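Local coordinates for protein klebicin C activity (Klebsiella pneumoniae, PDB 7NNA) that is a bacteriocin-type toxin whose helical-hairpin domain probably binds TolC, an antibiotic efflux channel apparently used for its import, at residues A[78-83]-A[102-106]; A[13-19]-A[169-173]; A[57-61]-A[123-127]. One frame throughout, in Å; residues are numbered along the deposited sequence. Where two conformers were deposited one is given.

Contact 1: residues A[78-83]-A[102-106]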
loop_
_atom_site.group_PDB
_atom_site.type_symbol
_atom_site.label_atom_id
_atom_site.label_comp_id
_atom_site.label_asym_id
_atom_site.label_seq_id
_atom_site.Cartn_x
_atom_site.Cartn_y
_atom_site.Cartn_z
ATOM N N ASN A 78 -27.490 29.984 -33.518
ATOM C CA ASN A 78 -27.138 30.558 -34.820
ATOM C C ASN A 78 -27.981 29.906 -35.930
ATOM O O ASN A 78 -28.369 30.586 -36.863
ATOM C CB ASN A 78 -25.653 30.293 -35.126
ATOM C CG ASN A 78 -25.284 30.838 -36.507
ATOM O OD1 ASN A 78 -25.521 32.017 -36.808
ATOM N ND2 ASN A 78 -24.817 29.977 -37.386
ATOM N N ASN A 79 -28.296 28.592 -35.805
ATOM C CA ASN A 79 -29.073 27.905 -36.854
ATOM C C ASN A 79 -30.464 28.507 -37.065
ATOM O O ASN A 79 -30.988 28.455 -38.185
ATOM C CB ASN A 79 -29.115 26.414 -36.541
ATOM C CG ASN A 79 -27.759 25.789 -36.752
ATOM O OD1 ASN A 79 -26.861 26.384 -37.392
ATOM N ND2 ASN A 79 -27.563 24.585 -36.209
ATOM N N LYS A 80 -30.994 29.194 -36.034
ATOM C CA LYS A 80 -32.284 29.898 -36.203
ATOM C C LYS A 80 -32.213 31.012 -37.194
ATOM O O LYS A 80 -33.268 31.426 -37.665
ATOM C CB LYS A 80 -32.771 30.472 -34.858
ATOM C CG LYS A 80 -32.840 29.399 -33.772
ATOM C CD LYS A 80 -33.884 28.385 -34.048
ATOM C CE LYS A 80 -34.122 27.459 -32.845
ATOM N NZ LYS A 80 -33.834 28.114 -31.542
ATOM N N THR A 81 -31.034 31.605 -37.427
ATOM C CA THR A 81 -30.893 32.730 -38.353
ATOM C C THR A 81 -30.699 32.301 -39.809
ATOM O O THR A 81 -30.429 33.164 -40.660
ATOM C CB THR A 81 -29.692 33.646 -37.934
ATOM O OG1 THR A 81 -28.445 33.003 -38.195
ATOM C CG2 THR A 81 -29.751 34.049 -36.460
ATOM N N ARG A 82 -30.812 30.990 -40.120
ATOM C CA ARG A 82 -30.637 30.528 -41.515
ATOM C C ARG A 82 -31.624 31.280 -42.460
ATOM O O ARG A 82 -32.825 31.257 -42.239
ATOM C CB ARG A 82 -30.932 29.008 -41.640
ATOM C CG ARG A 82 -30.669 28.439 -43.043
ATOM C CD ARG A 82 -31.238 27.025 -43.180
ATOM N NE ARG A 82 -30.541 26.143 -42.221
ATOM C CZ ARG A 82 -29.405 25.496 -42.501
ATOM N NH1 ARG A 82 -28.882 25.551 -43.737
ATOM N NH2 ARG A 82 -28.771 24.820 -41.551
ATOM N N PRO A 83 -31.112 31.966 -43.482
ATOM C CA PRO A 83 -32.017 32.666 -44.425
ATOM C C PRO A 83 -32.658 31.735 -45.454
ATOM O O PRO A 83 -32.183 30.629 -45.669
ATOM C CB PRO A 83 -31.084 33.676 -45.153
ATOM C CG PRO A 83 -29.741 33.036 -45.090
ATOM C CD PRO A 83 -29.694 32.127 -43.846
ATOM N N PHE A 102 -24.292 33.566 -43.097
ATOM C CA PHE A 102 -24.809 32.497 -42.237
ATOM C C PHE A 102 -23.858 31.268 -42.309
ATOM O O PHE A 102 -23.538 30.654 -41.269
ATOM C CB PHE A 102 -26.254 32.078 -42.682
ATOM C CG PHE A 102 -26.676 30.790 -41.997
ATOM C CD1 PHE A 102 -27.111 30.800 -40.677
ATOM C CD2 PHE A 102 -26.627 29.571 -42.671
ATOM C CE1 PHE A 102 -27.433 29.598 -40.024
ATOM C CE2 PHE A 102 -26.959 28.389 -42.022
ATOM C CZ PHE A 102 -27.300 28.408 -40.687
ATOM N N ILE A 103 -23.417 30.887 -43.538
ATOM C CA ILE A 103 -22.542 29.717 -43.668
ATOM C C ILE A 103 -21.228 29.958 -42.949
ATOM O O ILE A 103 -20.746 29.063 -42.254
ATOM C CB ILE A 103 -22.313 29.412 -45.177
ATOM C CG1 ILE A 103 -23.634 29.037 -45.863
ATOM C CG2 ILE A 103 -21.247 28.289 -45.355
ATOM C CD1 ILE A 103 -23.423 28.719 -47.419
ATOM N N GLY A 104 -20.692 31.181 -43.036
ATOM C CA GLY A 104 -19.431 31.524 -42.366
ATOM C C GLY A 104 -19.571 31.382 -40.859
ATOM O O GLY A 104 -18.662 30.883 -40.190
ATOM N N ARG A 105 -20.714 31.838 -40.305
ATOM C CA ARG A 105 -20.960 31.732 -38.848
ATOM C C ARG A 105 -21.141 30.272 -38.446
ATOM O O ARG A 105 -20.616 29.846 -37.419
ATOM C CB ARG A 105 -22.257 32.442 -38.489
ATOM C CG ARG A 105 -22.119 33.984 -38.413
ATOM C CD ARG A 105 -23.302 34.607 -37.739
ATOM N NE ARG A 105 -24.594 34.230 -38.359
ATOM C CZ ARG A 105 -25.218 34.923 -39.309
ATOM N NH1 ARG A 105 -24.599 35.932 -39.923
ATOM N NH2 ARG A 105 -26.426 34.555 -39.720
ATOM N N GLN A 106 -21.864 29.487 -39.263
ATOM C CA GLN A 106 -22.058 28.059 -38.915
ATOM C C GLN A 106 -20.713 27.261 -38.963
ATOM O O GLN A 106 -20.447 26.404 -38.108
ATOM C CB GLN A 106 -23.129 27.455 -39.839
ATOM C CG GLN A 106 -23.517 26.034 -39.448
ATOM C CD GLN A 106 -24.574 25.523 -40.371
ATOM O OE1 GLN A 106 -24.345 25.377 -41.575
ATOM N NE2 GLN A 106 -25.740 25.289 -39.857
#
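Phe102 lies under the turn of 78-83 with one ring face against the backbone of Arg82. The CA of Arg82 sits 3.7 Å from the centroid of the Phe102 ring and 17° off its normal, a CH-pi contact over the face. Phe102 holds CG anti to its own N (chi1 168°), which carries the ring away from helix 93-197 and toward the turn. At the ring edge, near its plane, are Asn78 O and Thr81 OG1; Pro83 CD packs on Phe102 CB at 3.6 Å. Beyond its CA, the Arg82 chain bends at chi3, bringing Phe102 CE2 over the centre of one guanidinium face, although guanidinium and ring planes are inclined at 61°.

Arg105 works from its edge. NE donates to Asn78 OD1 at 2.9 Å, with the oxygen in the guanidinium plane, while NH2 donates to Thr81 OG1 at 3.0 Å. The Asn78 amide stands almost perpendicular to this guanidinium. Across the ring from Arg105, Gln106 NE2 reaches Asn79 OD1 at 2.9 Å; here the donor lies above the carbonyl plane, so the bond does not follow a lone pair.

These residues lie in and after the last turn of helix 14-79, where a type I beta turn runs from Asn79 to Arg82 before the chain crosses to the second arm of a helical hairpin. Asn78 O accepts from both Thr81 N and Thr81 OG1, the latter at 2.8 Å. The hydroxyl therefore donates to Asn78 O and accepts from Arg105, a relay that fixes its orientation. One neutral amide oxygen and one hydroxyl receive the N-H groups of Arg105 without a carboxylate across the contact, so polar grip here rests on directed hydrogen bonds around one aromatic ring.

Contact 2: residues A[13-19]-A[169-173]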
loop_
_atom_site.group_PDB
_atom_site.type_symbol
_atom_site.label_atom_id
_atom_site.label_comp_id
_atom_site.label_asym_id
_atom_site.label_seq_id
_atom_site.Cartn_x
_atom_site.Cartn_y
_atom_site.Cartn_z
ATOM N N SER A 13 28.028 -22.914 25.614
ATOM C CA SER A 13 27.259 -24.157 25.553
ATOM C C SER A 13 26.455 -24.197 24.251
ATOM O O SER A 13 26.117 -23.128 23.705
ATOM C CB SER A 13 26.294 -24.234 26.734
ATOM O OG SER A 13 25.271 -23.242 26.678
ATOM N N LEU A 14 26.113 -25.417 23.759
ATOM C CA LEU A 14 25.357 -25.508 22.519
ATOM C C LEU A 14 23.976 -24.822 22.666
ATOM O O LEU A 14 23.533 -24.140 21.732
ATOM C CB LEU A 14 25.222 -26.988 22.080
ATOM C CG LEU A 14 24.336 -27.214 20.850
ATOM C CD1 LEU A 14 24.921 -26.510 19.598
ATOM C CD2 LEU A 14 24.105 -28.714 20.590
ATOM N N THR A 15 23.325 -24.943 23.862
ATOM C CA THR A 15 22.013 -24.294 24.028
ATOM C C THR A 15 22.149 -22.799 23.984
ATOM O O THR A 15 21.261 -22.125 23.417
ATOM C CB THR A 15 21.289 -24.731 25.299
ATOM O OG1 THR A 15 22.204 -24.587 26.392
ATOM C CG2 THR A 15 20.804 -26.158 25.237
ATOM N N ARG A 16 23.248 -22.240 24.550
ATOM C CA ARG A 16 23.403 -20.769 24.458
ATOM C C ARG A 16 23.681 -20.368 23.029
ATOM O O ARG A 16 23.189 -19.311 22.595
ATOM C CB ARG A 16 24.542 -20.232 25.343
ATOM C CG ARG A 16 24.139 -19.897 26.752
ATOM C CD ARG A 16 23.103 -18.783 26.902
ATOM N NE ARG A 16 22.653 -18.852 28.295
ATOM C CZ ARG A 16 21.605 -18.233 28.810
ATOM N NH1 ARG A 16 20.882 -17.419 28.069
ATOM N NH2 ARG A 16 21.279 -18.418 30.078
ATOM N N LEU A 17 24.510 -21.141 22.303
ATOM C CA LEU A 17 24.775 -20.809 20.893
ATOM C C LEU A 17 23.521 -20.869 20.043
ATOM O O LEU A 17 23.333 -20.018 19.147
ATOM C CB LEU A 17 25.909 -21.660 20.320
ATOM C CG LEU A 17 27.249 -21.368 21.013
ATOM C CD1 LEU A 17 28.319 -22.430 20.667
ATOM C CD2 LEU A 17 27.706 -19.987 20.720
ATOM N N GLN A 18 22.632 -21.868 20.300
ATOM C CA GLN A 18 21.345 -22.000 19.608
ATOM C C GLN A 18 20.433 -20.808 19.960
ATOM O O GLN A 18 19.747 -20.299 19.090
ATOM C CB GLN A 18 20.640 -23.329 19.990
ATOM C CG GLN A 18 21.404 -24.567 19.520
ATOM C CD GLN A 18 20.639 -25.394 18.497
ATOM O OE1 GLN A 18 20.403 -24.957 17.379
ATOM N NE2 GLN A 18 20.254 -26.629 18.850
ATOM N N ALA A 19 20.426 -20.356 21.224
ATOM C CA ALA A 19 19.612 -19.171 21.615
ATOM C C ALA A 19 20.168 -17.918 20.887
ATOM O O ALA A 19 19.375 -17.076 20.464
ATOM C CB ALA A 19 19.657 -18.956 23.153
ATOM N N ALA A 169 18.264 -22.710 27.329
ATOM C CA ALA A 169 19.632 -22.425 27.750
ATOM C C ALA A 169 19.699 -22.198 29.264
ATOM O O ALA A 169 20.617 -22.728 29.970
ATOM C CB ALA A 169 20.177 -21.224 26.960
ATOM N N GLU A 170 18.706 -21.475 29.805
ATOM C CA GLU A 170 18.651 -21.212 31.256
ATOM C C GLU A 170 18.438 -22.499 32.057
ATOM O O GLU A 170 19.070 -22.700 33.119
ATOM C CB GLU A 170 17.514 -20.206 31.530
ATOM C CG GLU A 170 17.814 -18.827 30.967
ATOM C CD GLU A 170 16.642 -17.852 31.008
ATOM O OE1 GLU A 170 15.645 -18.146 31.711
ATOM O OE2 GLU A 170 16.733 -16.776 30.369
ATOM N N LYS A 171 17.590 -23.394 31.539
ATOM C CA LYS A 171 17.285 -24.678 32.171
ATOM C C LYS A 171 18.487 -25.589 32.151
ATOM O O LYS A 171 18.732 -26.289 33.144
ATOM C CB LYS A 171 16.106 -25.361 31.437
ATOM C CG LYS A 171 15.569 -26.624 32.129
ATOM C CD LYS A 171 14.187 -26.968 31.533
ATOM C CE LYS A 171 13.809 -28.435 31.588
ATOM N NZ LYS A 171 12.354 -28.611 31.350
ATOM N N ALA A 172 19.264 -25.583 31.056
ATOM C CA ALA A 172 20.467 -26.421 30.967
ATOM C C ALA A 172 21.501 -25.967 31.988
ATOM O O ALA A 172 22.178 -26.799 32.596
ATOM C CB ALA A 172 21.063 -26.371 29.552
ATOM N N GLU A 173 21.623 -24.654 32.193
ATOM C CA GLU A 173 22.552 -24.123 33.197
ATOM C C GLU A 173 22.024 -24.401 34.615
ATOM O O GLU A 173 22.793 -24.829 35.468
ATOM C CB GLU A 173 22.744 -22.618 32.983
ATOM C CG GLU A 173 23.646 -22.315 31.814
ATOM C CD GLU A 173 23.428 -20.936 31.205
ATOM O OE1 GLU A 173 22.929 -20.036 31.921
ATOM O OE2 GLU A 173 23.764 -20.755 30.009
HETATM O O HOH W 1 23.361 -23.103 28.686
HETATM O O HOH W 2 18.918 -15.784 29.804
#
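Ala169 meets 13-19 at the closest backbone approach, its CA lying 4.8 Å from the CA of Thr15. Thr15 OG1 comes to 3.6 Å from Ala169 CA, and the methyl of Ala169 lies over one face of the Arg16 guanidinium, offset toward its rim and 3.7 Å from Arg16 NE. Glu170 directs its CB away from the partner helix, but its CG still touches Arg16 NH2. The carboxylate has a stronger partner within its own helix, a salt bridge from OE2 to Arg166; the same oxygen receives a bond from a water that also accepts from Arg16 NH1.

With a 9.0 Å axial separation and a 166° angle between their directions, the two helical segments form an antiparallel pair in a long two-helix hairpin. Small side chains suit this spacing: the Ala172 methyl faces Thr15 OG1 at 3.8 Å.

Glu173 takes the charged end of Arg16. The arginine chain bends at chi2 (-63°) to bring its guanidinium edge to the carboxylate in a side-on, two-nitrogen salt bridge: NE to OE2 at 2.8 Å and NH2 to OE1 at 3.0 Å. Both oxygens are met on their syn sides and lie near the guanidinium plane, although the two flat groups are turned 34° apart. A second water donates to Glu173 OE2 and Ala169 O and bonds to Ser13 OG and Thr15 OG1. Ser13 is the N-cap of helix 14-79, with its OG accepting from Arg16 N at 3.1 Å.

Contact 3: residues A[57-61]-A[123-127]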
loop_
_atom_site.group_PDB
_atom_site.type_symbol
_atom_site.label_atom_id
_atom_site.label_comp_id
_atom_site.label_asym_id
_atom_site.label_seq_id
_atom_site.Cartn_x
_atom_site.Cartn_y
_atom_site.Cartn_z
ATOM N N ALA A 57 -9.533 15.115 -11.801
ATOM C CA ALA A 57 -9.792 14.789 -13.212
ATOM C C ALA A 57 -11.304 14.696 -13.480
ATOM O O ALA A 57 -11.773 15.169 -14.521
ATOM C CB ALA A 57 -9.099 13.486 -13.589
ATOM N N LYS A 58 -12.075 14.194 -12.504
ATOM C CA LYS A 58 -13.526 14.087 -12.566
ATOM C C LYS A 58 -14.122 15.482 -12.700
ATOM O O LYS A 58 -14.959 15.732 -13.597
ATOM C CB LYS A 58 -14.068 13.429 -11.286
ATOM C CG LYS A 58 -15.546 13.041 -11.415
ATOM C CD LYS A 58 -16.114 12.574 -10.071
ATOM C CE LYS A 58 -17.452 11.892 -10.204
ATOM N NZ LYS A 58 -17.908 11.347 -8.894
ATOM N N ALA A 59 -13.627 16.430 -11.894
ATOM C CA ALA A 59 -14.108 17.809 -11.977
ATOM C C ALA A 59 -13.761 18.422 -13.343
ATOM O O ALA A 59 -14.577 19.165 -13.951
ATOM C CB ALA A 59 -13.492 18.643 -10.857
ATOM N N LYS A 60 -12.549 18.139 -13.832
ATOM C CA LYS A 60 -12.122 18.710 -15.112
ATOM C C LYS A 60 -12.941 18.165 -16.300
ATOM O O LYS A 60 -13.380 18.946 -17.167
ATOM C CB LYS A 60 -10.613 18.516 -15.275
ATOM C CG LYS A 60 -10.086 19.069 -16.581
ATOM C CD LYS A 60 -8.580 18.904 -16.634
ATOM C CE LYS A 60 -8.096 19.237 -18.023
ATOM N NZ LYS A 60 -6.639 19.101 -18.127
ATOM N N GLN A 61 -13.242 16.860 -16.288
ATOM C CA GLN A 61 -14.089 16.234 -17.296
ATOM C C GLN A 61 -15.494 16.914 -17.298
ATOM O O GLN A 61 -15.977 17.293 -18.369
ATOM C CB GLN A 61 -14.205 14.717 -17.024
ATOM C CG GLN A 61 -15.324 14.025 -17.821
ATOM C CD GLN A 61 -15.510 12.593 -17.357
ATOM O OE1 GLN A 61 -14.920 11.665 -17.900
ATOM N NE2 GLN A 61 -16.314 12.375 -16.326
ATOM N N ALA A 123 -9.965 15.114 -21.579
ATOM C CA ALA A 123 -10.266 15.159 -20.143
ATOM C C ALA A 123 -10.976 13.867 -19.677
ATOM O O ALA A 123 -10.694 13.397 -18.561
ATOM C CB ALA A 123 -11.119 16.390 -19.835
ATOM N N GLU A 124 -11.835 13.280 -20.536
ATOM C CA GLU A 124 -12.536 12.018 -20.248
ATOM C C GLU A 124 -11.506 10.889 -20.117
ATOM O O GLU A 124 -11.586 10.076 -19.188
ATOM C CB GLU A 124 -13.525 11.688 -21.389
ATOM C CG GLU A 124 -14.851 12.422 -21.341
ATOM C CD GLU A 124 -15.707 12.284 -22.596
ATOM O OE1 GLU A 124 -15.240 11.684 -23.596
ATOM O OE2 GLU A 124 -16.847 12.802 -22.579
ATOM N N GLU A 125 -10.525 10.857 -21.040
ATOM C CA GLU A 125 -9.448 9.882 -21.066
ATOM C C GLU A 125 -8.535 10.074 -19.818
ATOM O O GLU A 125 -8.059 9.092 -19.231
ATOM C CB GLU A 125 -8.623 10.088 -22.349
ATOM C CG GLU A 125 -9.151 9.345 -23.557
ATOM C CD GLU A 125 -8.495 9.664 -24.902
ATOM O OE1 GLU A 125 -7.718 10.649 -24.992
ATOM O OE2 GLU A 125 -8.793 8.939 -25.881
ATOM N N ALA A 126 -8.288 11.324 -19.432
ATOM C CA ALA A 126 -7.461 11.604 -18.261
ATOM C C ALA A 126 -8.196 11.170 -16.964
ATOM O O ALA A 126 -7.547 10.677 -16.041
ATOM C CB ALA A 126 -7.112 13.088 -18.230
ATOM N N TYR A 127 -9.542 11.250 -16.929
ATOM C CA TYR A 127 -10.334 10.792 -15.771
ATOM C C TYR A 127 -10.312 9.280 -15.702
ATOM O O TYR A 127 -10.134 8.732 -14.618
ATOM C CB TYR A 127 -11.777 11.312 -15.870
ATOM C CG TYR A 127 -12.689 10.747 -14.808
ATOM C CD1 TYR A 127 -12.333 10.789 -13.464
ATOM C CD2 TYR A 127 -13.881 10.129 -15.148
ATOM C CE1 TYR A 127 -13.158 10.258 -12.484
ATOM C CE2 TYR A 127 -14.733 9.620 -14.174
ATOM C CZ TYR A 127 -14.366 9.688 -12.841
ATOM O OH TYR A 127 -15.211 9.206 -11.871
HETATM O O HOH W 3 -9.761 15.060 -16.637
#
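Tyr127 slides its ring alongside Lys58, with ring atom CE1 3.5 Å from Lys58 CB. The two side chains point the same way, and the lysine methylenes follow the ring outward until CD and CE pass near the phenol OH. An off-centre CH-pi contact adds to this overlap: Lys58 CA is 4.1 Å from the Tyr127 ring centroid and 30° off the normal. The first torsion of Tyr127 turns the ring away from its own amide nitrogen and brings it across to helix 14-79.

The motif is an antiparallel helical hairpin, represented here by segments whose axes approach to 8.4 Å with a signed crossing angle of -159°. Alanines permit this closeness. Ala57 CB rests 3.7 Å from Tyr127 CA, while one turn on along 57-61 and one turn back along 123-127 Ala123 CB meets Gln61 CA at 3.9 Å.

Gln61 reaches over the other helix with an extended chain. Its OE1 lies against CA and CG of Glu124 and approaches Tyr127 CD2 obliquely at 3.3 Å, the amide being turned 78° from the tyrosine ring. Against Glu124 the glutamine meets the methylenes. Outside the segments, Tyr127 also touches Gln54 and Ala123 touches Leu64, continuing the packing along helix 14-79.

No direct hydrogen bond joins 57-61 to 123-127, so side-chain packing carries most of the contact. A water supplies a polar link between the backbones, donating to Ala57 O at 2.9 Å and to Ala123 O at 2.7 Å.

Overall arrangement
All three are surface contacts between the same two elements, helix 14-79 and helix 93-197, each with one buried residue among eight that touch; contact 1 adds the turn beyond helix 14-79. They sample the hairpin from its turn outward: contact 1 beside that turn, contact 3 within the paired arms, contact 2 at the start of the first helix. Contact 1 and contact 2 have centres 98 Å apart, on opposite sides of the chain's centre; contact 3 shares contact 1's side, 32 Å from it between centres. Their chemistry shifts accordingly, from arginine and glutamine hydrogen bonds to uncharged acceptors, through alanine and tyrosine packing with a bridging water, to a two-pronged salt bridge.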